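PDB 3M8N: possible glutathione S-transferase from Rhodopseudomonas palustris, which probably acts as a glutathione transferase, conjugating the thiol of glutathione to electrophilic substrates. Local coordinates for residues A[9-14]-A[115-120]; A[109-114]-A[173-178]. All coordinates share one frame; numbering follows the deposited sequence.

Contact 1: A[9-14]-A[115-120]; sequences MQRSGN and LCLVKG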
# COMPACT_ATOMS: atom_id res chain seq x y z
N MSE A 9 -9.77 -16.15 1.87
CA MSE A 9 -10.00 -16.96 0.73
C MSE A 9 -8.76 -17.76 0.38
O MSE A 9 -7.68 -17.24 0.26
CB MSE A 9 -10.39 -16.06 -0.42
CG MSE A 9 -10.95 -16.81 -1.59
SE MSE A 9 -11.43 -15.56 -3.01
CE MSE A 9 -10.72 -16.57 -4.49
N GLN A 10 -8.95 -19.04 0.18
CA GLN A 10 -7.84 -20.01 0.01
C GLN A 10 -6.97 -19.68 -1.20
O GLN A 10 -5.76 -19.62 -1.09
CB GLN A 10 -8.41 -21.45 0.00
CG GLN A 10 -7.41 -22.59 0.02
CD GLN A 10 -6.56 -22.64 1.30
OE1 GLN A 10 -7.02 -22.36 2.39
NE2 GLN A 10 -5.31 -22.95 1.14
N ARG A 11 -7.58 -19.34 -2.32
CA ARG A 11 -6.85 -19.11 -3.57
C ARG A 11 -6.62 -17.63 -3.83
O ARG A 11 -6.09 -17.27 -4.86
CB ARG A 11 -7.55 -19.79 -4.77
CG ARG A 11 -7.50 -21.37 -4.77
CD ARG A 11 -8.27 -22.04 -5.94
NE ARG A 11 -7.77 -21.55 -7.23
CZ ARG A 11 -7.01 -22.24 -8.08
NH1 ARG A 11 -6.67 -23.51 -7.82
NH2 ARG A 11 -6.60 -21.66 -9.22
N SER A 12 -6.99 -16.77 -2.89
CA SER A 12 -6.65 -15.36 -2.98
C SER A 12 -5.19 -15.03 -2.56
O SER A 12 -4.74 -15.46 -1.48
CB SER A 12 -7.60 -14.63 -2.08
OG SER A 12 -7.13 -13.37 -1.86
N GLY A 13 -4.45 -14.27 -3.38
CA GLY A 13 -3.08 -13.94 -3.07
C GLY A 13 -2.93 -13.02 -1.88
O GLY A 13 -2.01 -13.15 -1.12
N ASN A 14 -3.84 -12.08 -1.71
CA ASN A 14 -3.82 -11.24 -0.52
C ASN A 14 -4.04 -11.98 0.76
O ASN A 14 -3.40 -11.63 1.76
CB ASN A 14 -4.84 -10.11 -0.62
CG ASN A 14 -4.40 -9.05 -1.55
OD1 ASN A 14 -3.24 -8.74 -1.63
ND2 ASN A 14 -5.32 -8.49 -2.31
N LEU A 115 -6.81 -14.32 -15.19
CA LEU A 115 -6.29 -15.41 -16.00
C LEU A 115 -6.24 -16.75 -15.29
O LEU A 115 -6.28 -17.77 -15.92
CB LEU A 115 -4.92 -15.07 -16.59
CG LEU A 115 -4.83 -13.76 -17.34
CD1 LEU A 115 -3.43 -13.61 -17.96
CD2 LEU A 115 -5.97 -13.57 -18.39
N CYS A 116 -6.16 -16.75 -13.98
CA CYS A 116 -6.02 -18.02 -13.26
C CYS A 116 -7.22 -18.32 -12.41
O CYS A 116 -7.53 -19.49 -12.22
CB CYS A 116 -4.71 -18.15 -12.41
SG CYS A 116 -3.03 -17.78 -13.17
N LEU A 117 -7.91 -17.32 -11.89
CA LEU A 117 -8.97 -17.64 -10.93
C LEU A 117 -10.42 -17.61 -11.45
O LEU A 117 -11.23 -18.46 -11.11
CB LEU A 117 -8.78 -16.72 -9.73
CG LEU A 117 -9.29 -17.05 -8.35
CD1 LEU A 117 -8.82 -18.43 -7.90
CD2 LEU A 117 -8.75 -15.97 -7.43
N VAL A 118 -10.74 -16.60 -12.25
CA VAL A 118 -12.08 -16.44 -12.79
C VAL A 118 -12.25 -17.34 -13.97
O VAL A 118 -11.49 -17.23 -14.94
CB VAL A 118 -12.27 -15.04 -13.27
CG1 VAL A 118 -13.49 -14.93 -14.13
CG2 VAL A 118 -12.40 -14.12 -12.08
N LYS A 119 -13.23 -18.23 -13.90
CA LYS A 119 -13.46 -19.19 -14.98
C LYS A 119 -13.79 -18.43 -16.29
O LYS A 119 -14.62 -17.53 -16.28
CB LYS A 119 -14.54 -20.19 -14.58
CG LYS A 119 -14.39 -21.54 -15.21
CD LYS A 119 -15.75 -22.04 -15.69
CE LYS A 119 -15.73 -22.36 -17.19
NZ LYS A 119 -14.83 -23.51 -17.49
N GLY A 120 -13.11 -18.76 -17.39
CA GLY A 120 -13.18 -17.97 -18.63
C GLY A 120 -12.93 -16.48 -18.50
O GLY A 120 -13.58 -15.68 -19.17
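The main-chain oxygen of Arg11 accepts a hydrogen bond from the hydroxyl of Tyr112, about a turn before Leu117 in helix 87-117, and Leu117 CD2 lies 3.9 Å from the same Arg11 O. Leu117 carries the contact from the helix side, its two methyls serving different partners. With CG anti to the main-chain nitrogen (chi1 -156°), the branch end reaches the 9-14 turn. CD1 lies beside Arg11, 3.6 Å from Arg11 CB and 3.4 Å from Arg11 NE, meeting the guanidinium at its edge and close to its plane. Because the arginine bends at its third torsion (chi3 57°), its CB, CD and NE curl past this methyl, and the two side chains run alongside each other in opposite senses. Arg11 NH2 comes within 3.8 Å of Cys116 O, a long and oblique approach that makes no hydrogen bond. The other branch, Leu117 CD2, meets Met9, a selenomethionine, tip to tip, 3.6 Å from Met9 CE. A type I turn from Met9 to Ser12, closed by Ser12 N to Met9 O at 3.3 Å, brings Met9 and Arg11 to the same leucine, and Ser12 stands at the N-cap of helix 13-24, its OG making a weak bond to Ser15 N. Replacing Leu117 by an alanine would remove both methyls, and would probably leave Met9 CE without the methyl it meets from the helix and the Arg11 side chain more at liberty to turn. The contact joins the thioredoxin-like N-terminal domain, at the link from its first strand to its first helix, to the helical C-terminal domain. Between the two segments there is van der Waals touch, with a methyl against a guanidinium edge, and no hydrogen bond, so the fit rests on the shape of the leucine fork, while the Tyr112 hydroxyl supplies a polar tie beside it.

Contact 2: A[109-114]-A[173-178]; sequences GSAYFW and DQCDFD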
# COMPACT_ATOMS: atom_id res chain seq x y z
N GLY A 109 -1.42 -9.08 -9.87
CA GLY A 109 -2.61 -9.56 -9.17
C GLY A 109 -3.88 -9.67 -10.00
O GLY A 109 -4.62 -10.64 -9.85
N SER A 110 -4.14 -8.66 -10.83
CA SER A 110 -5.27 -8.74 -11.76
C SER A 110 -5.09 -9.85 -12.79
O SER A 110 -6.00 -10.58 -13.06
CB SER A 110 -5.54 -7.41 -12.48
OG SER A 110 -5.33 -6.21 -11.74
N ALA A 111 -3.88 -9.95 -13.34
CA ALA A 111 -3.48 -11.07 -14.21
C ALA A 111 -3.81 -12.41 -13.57
O ALA A 111 -4.53 -13.23 -14.14
CB ALA A 111 -1.94 -10.97 -14.58
N TYR A 112 -3.33 -12.62 -12.34
CA TYR A 112 -3.66 -13.81 -11.56
C TYR A 112 -5.15 -14.02 -11.38
O TYR A 112 -5.70 -15.12 -11.50
CB TYR A 112 -2.96 -13.77 -10.17
CG TYR A 112 -3.41 -14.89 -9.26
CD1 TYR A 112 -2.92 -16.19 -9.43
CD2 TYR A 112 -4.36 -14.66 -8.26
CE1 TYR A 112 -3.34 -17.21 -8.63
CE2 TYR A 112 -4.79 -15.68 -7.45
CZ TYR A 112 -4.29 -16.96 -7.65
OH TYR A 112 -4.72 -17.97 -6.87
N PHE A 113 -5.84 -12.94 -11.03
CA PHE A 113 -7.23 -13.10 -10.69
C PHE A 113 -7.99 -13.54 -11.92
O PHE A 113 -8.76 -14.51 -11.88
CB PHE A 113 -7.82 -11.80 -10.13
CG PHE A 113 -9.25 -11.91 -9.76
CD1 PHE A 113 -9.63 -12.51 -8.56
CD2 PHE A 113 -10.24 -11.45 -10.61
CE1 PHE A 113 -10.98 -12.64 -8.21
CE2 PHE A 113 -11.59 -11.57 -10.29
CZ PHE A 113 -11.96 -12.15 -9.09
N TRP A 114 -7.77 -12.79 -13.00
CA TRP A 114 -8.56 -12.94 -14.24
C TRP A 114 -8.13 -14.13 -15.06
O TRP A 114 -8.97 -14.90 -15.50
CB TRP A 114 -8.55 -11.63 -15.07
CG TRP A 114 -9.34 -10.58 -14.40
CD1 TRP A 114 -8.88 -9.52 -13.68
CD2 TRP A 114 -10.76 -10.53 -14.32
NE1 TRP A 114 -9.93 -8.81 -13.15
CE2 TRP A 114 -11.10 -9.41 -13.54
CE3 TRP A 114 -11.79 -11.32 -14.84
CZ2 TRP A 114 -12.40 -9.05 -13.28
CZ3 TRP A 114 -13.08 -10.97 -14.59
CH2 TRP A 114 -13.39 -9.84 -13.82
N ASP A 173 4.67 -16.44 -13.13
CA ASP A 173 4.89 -17.43 -14.20
C ASP A 173 3.69 -18.35 -14.49
O ASP A 173 3.65 -18.99 -15.53
CB ASP A 173 6.21 -18.25 -13.98
CG ASP A 173 6.11 -19.29 -12.81
OD1 ASP A 173 6.95 -19.24 -11.89
OD2 ASP A 173 5.22 -20.16 -12.79
N GLN A 174 2.71 -18.42 -13.60
CA GLN A 174 1.52 -19.19 -13.87
C GLN A 174 0.51 -18.31 -14.57
O GLN A 174 -0.51 -18.79 -15.01
CB GLN A 174 0.90 -19.79 -12.61
CG GLN A 174 1.65 -20.98 -12.10
CD GLN A 174 1.50 -21.14 -10.61
OE1 GLN A 174 0.37 -21.18 -10.11
NE2 GLN A 174 2.63 -21.20 -9.87
N CYS A 175 0.78 -17.04 -14.70
CA CYS A 175 -0.25 -16.19 -15.22
C CYS A 175 0.24 -15.31 -16.36
O CYS A 175 -0.18 -14.17 -16.46
CB CYS A 175 -0.95 -15.42 -14.07
SG CYS A 175 -0.04 -14.02 -13.23
N ASP A 176 1.14 -15.85 -17.18
CA ASP A 176 1.54 -15.28 -18.45
C ASP A 176 2.78 -14.45 -18.35
O ASP A 176 3.12 -13.74 -19.29
CB ASP A 176 0.46 -14.38 -19.05
CG ASP A 176 -0.61 -15.14 -19.83
OD1 ASP A 176 -0.79 -16.37 -19.69
OD2 ASP A 176 -1.32 -14.46 -20.61
N PHE A 177 3.45 -14.49 -17.20
CA PHE A 177 4.73 -13.84 -17.08
C PHE A 177 5.80 -14.93 -17.23
O PHE A 177 5.62 -16.07 -16.85
CB PHE A 177 4.86 -13.12 -15.74
CG PHE A 177 4.01 -11.91 -15.60
CD1 PHE A 177 4.52 -10.66 -15.86
CD2 PHE A 177 2.72 -12.00 -15.18
CE1 PHE A 177 3.73 -9.55 -15.75
CE2 PHE A 177 1.92 -10.87 -15.06
CZ PHE A 177 2.43 -9.67 -15.34
N ASP A 178 6.93 -14.56 -17.78
CA ASP A 178 8.00 -15.50 -18.00
C ASP A 178 9.11 -14.95 -17.17
O ASP A 178 9.59 -13.84 -17.42
CB ASP A 178 8.34 -15.60 -19.52
CG ASP A 178 9.69 -16.30 -19.85
OD1 ASP A 178 10.26 -17.05 -19.01
OD2 ASP A 178 10.16 -16.11 -21.00
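A turn of helix 87-117 lies against the loop that follows helix 160-169, with the CA atoms of Tyr112 and Cys175 only 5.5 Å apart. At this spacing the small side chains of Ala111 and Cys175 meet directly. Cys175 SG sits 3.8 Å from Ala111 CB and 3.7 Å from Tyr112 N, touching the helix backbone without a hydrogen bond. The thiol is placed there by a chi1 of 73°, which sets SG between the main-chain nitrogen and carbonyl carbon of its own residue. Tyr112 adds its CB, 4.2 Å from Cys175 SG, while its hydroxyl leaves this interface and bonds to Arg11 O. Next to the sulfur, the Phe177 ring presents an edge to the same methyl: Phe177 CE2 is 3.9 Å from Ala111 CB, and the methyl lies near the ring plane. Beyond the two segments, Phe177 packs on Ile108 and Leu133 and meets Tyr137 edge-to-face, and Asp176 forms a salt bridge with Arg122. The loop is thus wedged between helices 87-117 and 129-146 within the all-helical C-terminal domain.

Overall arrangement
Both contacts draw on the final turns of helix 87-117, and their centres are about 10 Å apart. Contact 2 is wholly buried and stays within the C-terminal domain, using small and aromatic groups at short backbone spacing. Contact 1 bridges the two domains and is only partly buried, with an exposed arginine and longer side chains spanning a wider gap. Tyr112 belongs to both. A second connection is Cys116 SG, 3.3 Å from Cys175 CB; the two cysteines are not disulfide-bonded here, although that disulfide has been seen in another structure of this protein.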